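Local coordinates for protein basic helix-loop-helix, putative, expressed (Oryza sativa subsp. japonica, PDB 5LW0) that binds ADP-ribose through the macrodomain present in this chain and may take part in ADP-ribosylation linked to DNA interstrand crosslink repair, at residues Ser56-Val60 with Leu89-Ala94; Asn123-Ala129 with Val185-Val191; Arg154-Cys159 with Val171-Ser175. All coordinates share one frame; numbering follows the deposited sequence.

Contact 1: residues Ser56-Val60 with Leu89-Ala94; sequences SDIIV and LVKEKA
K93 and the pair S56 and D57 make up the polar half of this helix-helix contact. The lysine chain leaves its helix with CG anti to the carbonyl carbon (chi1 -63°) and then runs fully extended, which carries NZ across to the other helix. There it gives one hydrogen bond to S56 OG and another to D57 OD1, each 2.7 Å from NZ, the second being part of a salt bridge. The ammonium approaches the carboxylate from above, 57° out of its plane, and chiefly meets OD1. The CB of D57 starts away from the partner helix, and its carboxylate bends back to receive the lysine. S56 OG is also hydrogen-bonded to L52 O and D53 O one turn earlier, which must share its single proton.

The apolar contacts lie alongside these bonds. V90 CG2 sits 3.7 Å from S56 CB, and the CD1 of I59, whose side chain crosses that of V90 at about a right angle, comes within 3.9 Å of the same methyl. V60 CG2 lies 3.9 Å from K93 CB and 4.0 Å from V90 CG1, with the A94 methyl at a slightly greater distance. L89 CB packs 3.6 Å from S56 CB.

The two helix segments approach to 9.0 Å at 51°, and V90 also rests on F104 and T106 of strand 104-108. Their helices belong to successive beta-alpha-beta units (37-40/52-69/74-79 and 74-79/85-96/104-108) on one side of the parallel part of the macrodomain sheet. A single ammonium thus bridges a hydroxyl and a carboxylate of neighbouring residues beside an aliphatic seam, so D57 probably offsets much of the lysine's charge while the two bonds probably fix its end.

Contact 2: residues Asn123-Ala129 with Val185-Val191; sequences NVIANAA and VTHIIHV. With AR6 ([(2R,3S,4R,5R)-5-(6-aminopurin-9-yl)-3,4-dihydroxy-oxolan-2-yl]methyl [hydroxy-[[(2R,3S,4R,5S)-3,4,5-trihydroxyoxolan-2-yl]methoxy]phosphoryl] hydrogen phosphate), chain C.
N127 sets its amide against the rim of the H190 ring. ND2 points straight at ND1 of H190, 3.1 Å away and 174° at the hydrogen, and lies in the ring plane, although amide and ring planes are 67° apart. With CG anti to the backbone N (chi1 178°), the amide spans to the neighbouring strand; ND2 is also bonded to N141 OD1, and H190 NE2 to T156 OG1, so the imidazole is held at both nitrogens. I188 CG2 lies over one face of the ring, 4.0 Å above its plane and offset toward the rim, while I188 CG1 and I125 CG1 lie side by side, 3.9 Å apart.

These strands are parallel neighbours in the central sheet of the three-layer macrodomain fold. I125 N donates to H187 O, I189 N to I125 O, N127 N to I189 O and V191 N to N127 O. On the face opposite I125 and N127, toward helix 208-230, V124 CG1 meets I189 CD1 at 3.8 Å.

Just ahead of the strands, N123 O accepts T186 N at 2.8 Å, and a water joins N123 ND2 to T186 OG1; N123 OD1 bonds R121 NE. At the far end A128 CB lies 3.4 Å from O3A of ADP-ribose.

Contact 3: residues Arg154-Cys159 with Val171-Ser175; sequences RATKEC and VPLPS
Residues 154-159 of helix 150-159 pack against the last residues of strand 167-172, with the CA atoms of T156 and V171 nearest across the two segments at 5.8 Å, and no hydrogen bond joins the two backbones. V171 contributes the largest share of the contact. Its CG1, anti to the backbone N (chi1 179°), reaches toward the helix to lie 3.5 Å from A155 CB, close to the backbone between A155 and T156. CG2 takes the other direction, 3.9 Å from T156 OG1 and 4.2 Å from C159 SG. The side chains of T156 and V171 cross at about a right angle, and the threonine hydroxyl is hydrogen-bonded within its own helix, to L152 O.

Strand 167-172 is the antiparallel edge strand of the macrodomain sheet, and the helix that precedes it in sequence folds back against the same face on which H190 lies, with V171 beside the H190 ring, both meeting the helix. Replacing V171 by an alanine removes both CG methyls and is likely to open a gap next to A155 and C159 and deprive the T156 hydroxyl of its apolar cover on this side.

Further along, the chain leaves the strand but stays close to the helix. A155 CB also rests 3.5 Å from P172 O, and the P172 ring brings CD up to C159 SG, while P174 CD lies 4.1 Å from A155 CB. R154 bends at its third torsion (74°) and brings NH1 obliquely to 3.7 Å from P174 CG, while its NH2 forms a salt bridge with D151 of the same helix.

How the contacts relate
From the N terminus, contact 1 comes first: it closes a loop of 28 residues that contains strand 74-79, bringing helices 52-69 and 85-96 together on one side of the sheet. It is complete before contact 2 begins. Contact 2 then closes a longer loop of 55 residues by pairing two central strands, and contact 3 falls wholly within that loop, tying helix 150-159, on the other side of the sheet, to its edge strand 167-172. Contacts 2 and 3 join directly, since strands 187-192 and 167-172 are neighbours and I188 O probably accepts V171 N. Contact 1 stands apart, its centre about 21 Å from that of contact 2 and 31 Å from that of contact 3.

Contact 1: residues Ser56-Val60 with Leu89-Ala94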
loop_
_atom_site.group_PDB
_atom_site.type_symbol
_atom_site.label_atom_id
_atom_site.label_comp_id
_atom_site.label_asym_id
_atom_site.label_seq_id
_atom_site.Cartn_x
_atom_site.Cartn_y
_atom_site.Cartn_z
ATOM N N SER A 56 -1.347 7.129 11.366
ATOM C CA SER A 56 -2.734 6.713 11.368
ATOM C C SER A 56 -3.678 7.910 11.046
ATOM O O SER A 56 -4.689 7.734 10.383
ATOM C CB SER A 56 -3.082 5.991 12.695
ATOM O OG SER A 56 -2.887 6.850 13.823
ATOM N N ASP A 57 -3.348 9.128 11.513
ATOM C CA ASP A 57 -4.103 10.281 11.173
ATOM C C ASP A 57 -4.053 10.497 9.657
ATOM O O ASP A 57 -5.064 10.887 9.018
ATOM C CB ASP A 57 -3.474 11.573 11.793
ATOM C CG ASP A 57 -3.650 11.692 13.313
ATOM O OD1 ASP A 57 -4.508 11.052 13.897
ATOM O OD2 ASP A 57 -2.943 12.577 13.892
ATOM N N ILE A 58 -2.857 10.368 9.098
ATOM C CA ILE A 58 -2.656 10.621 7.667
ATOM C C ILE A 58 -3.403 9.587 6.787
ATOM O O ILE A 58 -4.054 9.962 5.812
ATOM C CB ILE A 58 -1.165 10.679 7.336
ATOM C CG1 ILE A 58 -0.601 11.959 7.940
ATOM C CG2 ILE A 58 -0.894 10.648 5.827
ATOM C CD1 ILE A 58 0.887 12.029 7.915
ATOM N N ILE A 59 -3.345 8.318 7.196
ATOM C CA ILE A 59 -4.077 7.251 6.464
ATOM C C ILE A 59 -5.562 7.604 6.383
ATOM O O ILE A 59 -6.190 7.583 5.309
ATOM C CB ILE A 59 -3.910 5.853 7.143
ATOM C CG1 ILE A 59 -2.494 5.307 6.940
ATOM C CG2 ILE A 59 -4.879 4.841 6.519
ATOM C CD1 ILE A 59 -2.097 4.203 7.877
ATOM N N VAL A 60 -6.155 7.895 7.518
ATOM C CA VAL A 60 -7.580 8.135 7.578
ATOM C C VAL A 60 -7.990 9.393 6.830
ATOM O O VAL A 60 -8.998 9.424 6.120
ATOM C CB VAL A 60 -8.087 8.126 9.038
ATOM C CG1 VAL A 60 -9.453 8.661 9.144
ATOM C CG2 VAL A 60 -7.995 6.718 9.642
ATOM N N LEU A 89 -5.115 1.835 15.758
ATOM C CA LEU A 89 -5.230 3.258 15.658
ATOM C C LEU A 89 -6.088 3.672 14.526
ATOM O O LEU A 89 -6.929 4.570 14.637
ATOM C CB LEU A 89 -3.852 3.902 15.525
ATOM C CG LEU A 89 -2.933 3.862 16.785
ATOM C CD1 LEU A 89 -1.505 4.167 16.451
ATOM C CD2 LEU A 89 -3.450 4.806 17.818
ATOM N N VAL A 90 -5.886 3.047 13.364
ATOM C CA VAL A 90 -6.684 3.414 12.226
ATOM C C VAL A 90 -8.139 3.091 12.447
ATOM O O VAL A 90 -9.021 3.890 12.094
ATOM C CB VAL A 90 -6.117 2.793 10.948
ATOM C CG1 VAL A 90 -7.093 2.872 9.812
ATOM C CG2 VAL A 90 -4.812 3.476 10.579
ATOM N N LYS A 91 -8.426 1.943 13.034
ATOM C CA LYS A 91 -9.866 1.591 13.333
ATOM C C LYS A 91 -10.521 2.687 14.193
ATOM O O LYS A 91 -11.633 3.089 13.933
ATOM C CB LYS A 91 -9.952 0.239 14.044
ATOM C CG LYS A 91 -9.773 -0.906 13.125
ATOM C CD LYS A 91 -10.255 -2.183 13.800
ATOM C CE LYS A 91 -9.161 -3.088 14.063
ATOM N NZ LYS A 91 -9.647 -4.314 14.800
ATOM N N GLU A 92 -9.815 3.128 15.228
ATOM C CA GLU A 92 -10.357 4.110 16.184
ATOM C C GLU A 92 -10.648 5.428 15.476
ATOM O O GLU A 92 -11.741 5.991 15.586
ATOM C CB GLU A 92 -9.322 4.416 17.258
ATOM C CG GLU A 92 -9.204 3.449 18.377
ATOM C CD GLU A 92 -8.064 3.816 19.335
ATOM O OE1 GLU A 92 -7.383 4.843 19.101
ATOM O OE2 GLU A 92 -7.854 3.079 20.318
ATOM N N LYS A 93 -9.705 5.837 14.647
ATOM C CA LYS A 93 -9.817 7.086 13.937
ATOM C C LYS A 93 -10.822 7.034 12.801
ATOM O O LYS A 93 -11.537 8.017 12.565
ATOM C CB LYS A 93 -8.462 7.556 13.466
ATOM C CG LYS A 93 -7.538 7.827 14.668
ATOM C CD LYS A 93 -6.126 8.115 14.281
ATOM C CE LYS A 93 -5.332 8.397 15.573
ATOM N NZ LYS A 93 -3.946 8.804 15.327
ATOM N N ALA A 94 -10.911 5.888 12.090
ATOM C CA ALA A 94 -11.870 5.779 11.063
ATOM C C ALA A 94 -13.293 5.841 11.601
ATOM O O ALA A 94 -14.159 6.421 10.981
ATOM C CB ALA A 94 -11.664 4.496 10.290
#

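Contact 2: residues Asn123-Ala129 with Val185-Val191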
loop_
_atom_site.group_PDB
_atom_site.type_symbol
_atom_site.label_atom_id
_atom_site.label_comp_id
_atom_site.label_asym_id
_atom_site.label_seq_id
_atom_site.Cartn_x
_atom_site.Cartn_y
_atom_site.Cartn_z
ATOM N N ASN A 123 -7.530 -7.563 -6.158
ATOM C CA ASN A 123 -6.730 -7.677 -7.420
ATOM C C ASN A 123 -5.534 -6.729 -7.452
ATOM O O ASN A 123 -4.590 -6.934 -8.203
ATOM C CB ASN A 123 -7.576 -7.409 -8.657
ATOM C CG ASN A 123 -8.555 -8.517 -8.973
ATOM O OD1 ASN A 123 -8.864 -9.348 -8.156
ATOM N ND2 ASN A 123 -9.112 -8.449 -10.168
ATOM N N VAL A 124 -5.586 -5.625 -6.700
ATOM C CA VAL A 124 -4.493 -4.684 -6.721
ATOM C C VAL A 124 -3.907 -4.622 -5.331
ATOM O O VAL A 124 -4.629 -4.445 -4.356
ATOM C CB VAL A 124 -4.942 -3.278 -7.167
ATOM C CG1 VAL A 124 -3.745 -2.345 -7.269
ATOM C CG2 VAL A 124 -5.715 -3.348 -8.477
ATOM N N ILE A 125 -2.576 -4.749 -5.223
ATOM C CA ILE A 125 -1.939 -4.554 -3.923
ATOM C C ILE A 125 -0.843 -3.507 -3.997
ATOM O O ILE A 125 -0.241 -3.286 -5.048
ATOM C CB ILE A 125 -1.395 -5.859 -3.326
ATOM C CG1 ILE A 125 -0.268 -6.377 -4.133
ATOM C CG2 ILE A 125 -2.504 -6.922 -3.173
ATOM C CD1 ILE A 125 0.402 -7.598 -3.500
ATOM N N ALA A 126 -0.655 -2.786 -2.895
ATOM C CA ALA A 126 0.450 -1.809 -2.790
ATOM C C ALA A 126 1.652 -2.392 -2.099
ATOM O O ALA A 126 1.518 -3.224 -1.184
ATOM C CB ALA A 126 -0.028 -0.611 -2.029
ATOM N N ASN A 127 2.819 -1.926 -2.498
ATOM C CA ASN A 127 4.080 -2.311 -1.919
ATOM C C ASN A 127 4.792 -1.119 -1.309
ATOM O O ASN A 127 4.796 -0.043 -1.876
ATOM C CB ASN A 127 4.910 -2.921 -3.000
ATOM C CG ASN A 127 6.282 -3.317 -2.511
ATOM O OD1 ASN A 127 6.422 -3.780 -1.377
ATOM N ND2 ASN A 127 7.294 -3.159 -3.371
ATOM N N ALA A 128 5.370 -1.277 -0.108
ATOM C CA ALA A 128 6.187 -0.271 0.456
ATOM C C ALA A 128 7.611 -0.487 -0.059
ATOM O O ALA A 128 8.380 -1.258 0.478
ATOM C CB ALA A 128 6.115 -0.302 1.972
ATOM N N ALA A 129 7.913 0.237 -1.104
ATOM C CA ALA A 129 9.100 -0.018 -1.905
ATOM C C ALA A 129 10.285 0.689 -1.355
ATOM O O ALA A 129 10.190 1.553 -0.480
ATOM C CB ALA A 129 8.815 0.444 -3.354
ATOM N N VAL A 185 -4.004 -11.425 -8.089
ATOM C CA VAL A 185 -3.406 -10.072 -8.160
ATOM C C VAL A 185 -3.068 -9.790 -9.648
ATOM O O VAL A 185 -2.361 -10.592 -10.333
ATOM C CB VAL A 185 -2.180 -9.963 -7.311
ATOM C CG1 VAL A 185 -1.464 -8.632 -7.516
ATOM C CG2 VAL A 185 -2.487 -10.177 -5.839
ATOM N N THR A 186 -3.535 -8.644 -10.130
ATOM C CA THR A 186 -3.318 -8.211 -11.511
ATOM C C THR A 186 -2.355 -6.992 -11.612
ATOM O O THR A 186 -1.804 -6.730 -12.673
ATOM C CB THR A 186 -4.637 -7.826 -12.187
ATOM O OG1 THR A 186 -5.238 -6.726 -11.488
ATOM C CG2 THR A 186 -5.594 -8.984 -12.279
ATOM N N HIS A 187 -2.156 -6.271 -10.492
ATOM C CA HIS A 187 -1.306 -5.090 -10.476
ATOM C C HIS A 187 -0.717 -4.908 -9.118
ATOM O O HIS A 187 -1.364 -5.199 -8.111
ATOM C CB HIS A 187 -2.138 -3.797 -10.788
ATOM C CG HIS A 187 -2.714 -3.749 -12.161
ATOM N ND1 HIS A 187 -3.875 -4.404 -12.504
ATOM C CD2 HIS A 187 -2.335 -3.063 -13.258
ATOM C CE1 HIS A 187 -4.140 -4.190 -13.768
ATOM N NE2 HIS A 187 -3.261 -3.329 -14.233
ATOM N N ILE A 188 0.512 -4.429 -9.108
ATOM C CA ILE A 188 1.178 -4.014 -7.893
ATOM C C ILE A 188 1.528 -2.546 -8.039
ATOM O O ILE A 188 2.047 -2.145 -9.057
ATOM C CB ILE A 188 2.455 -4.862 -7.675
ATOM C CG1 ILE A 188 2.002 -6.337 -7.350
ATOM C CG2 ILE A 188 3.327 -4.255 -6.595
ATOM C CD1 ILE A 188 3.095 -7.301 -7.356
ATOM N N ILE A 189 1.243 -1.765 -7.031
ATOM C CA ILE A 189 1.624 -0.381 -7.039
ATOM C C ILE A 189 2.723 -0.185 -6.027
ATOM O O ILE A 189 2.470 -0.242 -4.828
ATOM C CB ILE A 189 0.402 0.569 -6.731
ATOM C CG1 ILE A 189 -0.756 0.277 -7.670
ATOM C CG2 ILE A 189 0.878 2.003 -6.798
ATOM C CD1 ILE A 189 -2.044 1.035 -7.341
ATOM N N HIS A 190 3.954 0.092 -6.513
ATOM C CA HIS A 190 5.062 0.395 -5.654
ATOM C C HIS A 190 4.898 1.832 -5.155
ATOM O O HIS A 190 4.761 2.733 -5.960
ATOM C CB HIS A 190 6.360 0.314 -6.415
ATOM C CG HIS A 190 6.649 -1.032 -7.006
ATOM N ND1 HIS A 190 6.882 -2.149 -6.236
ATOM C CD2 HIS A 190 6.842 -1.410 -8.280
ATOM C CE1 HIS A 190 7.201 -3.169 -7.025
ATOM N NE2 HIS A 190 7.155 -2.754 -8.274
ATOM N N VAL A 191 5.059 2.048 -3.852
ATOM C CA VAL A 191 4.921 3.360 -3.221
ATOM C C VAL A 191 6.170 3.636 -2.396
ATOM O O VAL A 191 6.632 2.717 -1.672
ATOM C CB VAL A 191 3.753 3.358 -2.239
ATOM C CG1 VAL A 191 3.565 4.757 -1.737
ATOM C CG2 VAL A 191 2.499 2.830 -2.887
HETATM N N1 AR6 C . 1.592 -8.475 4.685
HETATM C C2 AR6 C . 1.018 -7.375 5.216
HETATM N N3 AR6 C . 1.677 -6.439 5.871
HETATM C C4 AR6 C . 3.031 -6.541 6.050
HETATM C C5 AR6 C . 3.748 -7.650 5.500
HETATM C C6 AR6 C . 2.953 -8.655 4.774
HETATM N N6 AR6 C . 3.495 -9.709 4.213
HETATM N N7 AR6 C . 5.111 -7.471 5.836
HETATM C C8 AR6 C . 5.188 -6.291 6.494
HETATM N N9 AR6 C . 3.938 -5.715 6.622
HETATM P PA AR6 C . 7.757 -2.033 5.746
HETATM P PB AR6 C . 8.365 0.845 5.280
HETATM C "C1'" AR6 C . 3.586 -4.417 7.157
HETATM O O1A AR6 C . 8.937 -2.055 6.740
HETATM O O1B AR6 C . 8.386 1.179 6.752
HETATM C C1D AR6 C . 11.302 -2.384 2.704
HETATM O O1D AR6 C . 11.976 -3.616 2.845
HETATM C "C2'" AR6 C . 4.359 -3.912 8.370
HETATM O "O2'" AR6 C . 3.959 -4.566 9.613
HETATM O O2A AR6 C . 7.620 -3.115 4.743
HETATM O O2B AR6 C . 7.709 1.784 4.311
HETATM C C2D AR6 C . 11.857 -1.638 1.454
HETATM O O2D AR6 C . 13.036 -2.340 0.887
HETATM C "C3'" AR6 C . 4.080 -2.431 8.288
HETATM O "O3'" AR6 C . 2.822 -2.079 8.926
HETATM O O3A AR6 C . 7.724 -0.607 4.961
HETATM C C3D AR6 C . 12.197 -0.256 1.940
HETATM O O3D AR6 C . 13.651 -0.201 1.998
HETATM C "C4'" AR6 C . 3.986 -2.163 6.773
HETATM O "O4'" AR6 C . 3.905 -3.421 6.143
HETATM C C4D AR6 C . 11.578 -0.156 3.355
HETATM O O4D AR6 C . 11.414 -1.499 3.869
HETATM C "C5'" AR6 C . 5.167 -1.411 6.212
HETATM O "O5'" AR6 C . 6.416 -1.949 6.688
HETATM C C5D AR6 C . 10.189 0.472 3.411
HETATM O O5D AR6 C . 9.900 0.654 4.815
HETATM O O HOH W 1 -7.921 -6.412 -11.975
#

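Contact 3: residues Arg154-Cys159 with Val171-Ser175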
loop_
_atom_site.group_PDB
_atom_site.type_symbol
_atom_site.label_atom_id
_atom_site.label_comp_id
_atom_site.label_asym_id
_atom_site.label_seq_id
_atom_site.Cartn_x
_atom_site.Cartn_y
_atom_site.Cartn_z
ATOM N N ARG A 154 10.927 -7.922 -13.854
ATOM C CA ARG A 154 10.844 -7.634 -15.293
ATOM C C ARG A 154 9.807 -6.561 -15.628
ATOM O O ARG A 154 10.093 -5.604 -16.336
ATOM C CB ARG A 154 10.558 -8.920 -16.082
ATOM C CG ARG A 154 10.647 -8.769 -17.581
ATOM C CD ARG A 154 10.395 -10.105 -18.293
ATOM N NE ARG A 154 8.981 -10.498 -18.278
ATOM C CZ ARG A 154 8.458 -11.464 -17.507
ATOM N NH1 ARG A 154 7.168 -11.728 -17.586
ATOM N NH2 ARG A 154 9.218 -12.168 -16.645
ATOM N N ALA A 155 8.623 -6.684 -15.026
ATOM C CA ALA A 155 7.564 -5.769 -15.322
ATOM C C ALA A 155 7.837 -4.394 -14.753
ATOM O O ALA A 155 7.537 -3.359 -15.407
ATOM C CB ALA A 155 6.263 -6.318 -14.796
ATOM N N THR A 156 8.439 -4.350 -13.584
ATOM C CA THR A 156 8.686 -3.065 -12.914
ATOM C C THR A 156 9.720 -2.257 -13.715
ATOM O O THR A 156 9.538 -1.039 -13.943
ATOM C CB THR A 156 9.170 -3.295 -11.482
ATOM O OG1 THR A 156 8.155 -3.954 -10.715
ATOM C CG2 THR A 156 9.567 -2.011 -10.842
ATOM N N LYS A 157 10.773 -2.938 -14.197
ATOM C CA LYS A 157 11.814 -2.278 -15.006
ATOM C C LYS A 157 11.271 -1.646 -16.304
ATOM O O LYS A 157 11.806 -0.667 -16.775
ATOM C CB LYS A 157 12.924 -3.286 -15.376
ATOM C CG LYS A 157 13.830 -3.633 -14.233
ATOM C CD LYS A 157 15.067 -4.353 -14.770
ATOM C CE LYS A 157 15.343 -5.613 -14.011
ATOM N NZ LYS A 157 15.809 -5.311 -12.646
ATOM N N GLU A 158 10.196 -2.199 -16.839
ATOM C CA GLU A 158 9.482 -1.594 -17.966
ATOM C C GLU A 158 8.683 -0.332 -17.648
ATOM O O GLU A 158 8.393 0.458 -18.555
ATOM C CB GLU A 158 8.601 -2.645 -18.625
ATOM C CG GLU A 158 9.422 -3.803 -19.183
ATOM C CD GLU A 158 8.614 -5.065 -19.468
ATOM O OE1 GLU A 158 7.401 -5.111 -19.165
ATOM O OE2 GLU A 158 9.221 -6.037 -19.984
ATOM N N CYS A 159 8.369 -0.094 -16.371
ATOM C CA CYS A 159 7.548 1.064 -15.970
ATOM C C CYS A 159 8.386 2.219 -15.444
ATOM O O CYS A 159 8.093 3.366 -15.733
ATOM C CB CYS A 159 6.523 0.629 -14.927
ATOM S SG CYS A 159 5.355 -0.570 -15.623
ATOM N N VAL A 171 2.283 -1.188 -11.685
ATOM C CA VAL A 171 2.922 -2.201 -12.562
ATOM C C VAL A 171 1.946 -3.320 -12.790
ATOM O O VAL A 171 1.509 -3.969 -11.831
ATOM C CB VAL A 171 4.189 -2.747 -11.895
ATOM C CG1 VAL A 171 4.849 -3.823 -12.778
ATOM C CG2 VAL A 171 5.182 -1.605 -11.598
ATOM N N PRO A 172 1.658 -3.657 -14.068
ATOM C CA PRO A 172 0.824 -4.835 -14.279
ATOM C C PRO A 172 1.597 -6.101 -14.035
ATOM O O PRO A 172 2.759 -6.192 -14.413
ATOM C CB PRO A 172 0.415 -4.751 -15.760
ATOM C CG PRO A 172 0.962 -3.502 -16.268
ATOM C CD PRO A 172 1.970 -2.959 -15.306
ATOM N N LEU A 173 0.987 -7.033 -13.312
ATOM C CA LEU A 173 1.660 -8.268 -12.908
ATOM C C LEU A 173 1.322 -9.370 -13.936
ATOM O O LEU A 173 0.161 -9.692 -14.096
ATOM C CB LEU A 173 1.164 -8.718 -11.523
ATOM C CG LEU A 173 1.823 -9.970 -10.976
ATOM C CD1 LEU A 173 3.311 -9.809 -10.762
ATOM C CD2 LEU A 173 1.174 -10.453 -9.700
ATOM N N PRO A 174 2.347 -9.899 -14.645
ATOM C CA PRO A 174 2.072 -10.940 -15.635
ATOM C C PRO A 174 1.299 -12.098 -15.078
ATOM O O PRO A 174 1.497 -12.494 -13.926
ATOM C CB PRO A 174 3.472 -11.375 -16.052
ATOM C CG PRO A 174 4.295 -10.157 -15.861
ATOM C CD PRO A 174 3.753 -9.566 -14.588
ATOM N N SER A 175 0.402 -12.657 -15.891
ATOM C CA SER A 175 -0.451 -13.737 -15.457
ATOM C C SER A 175 0.343 -14.998 -15.086
ATOM O O SER A 175 -0.121 -15.849 -14.335
ATOM C CB SER A 175 -1.449 -14.044 -16.547
ATOM O OG SER A 175 -2.537 -14.730 -16.018
#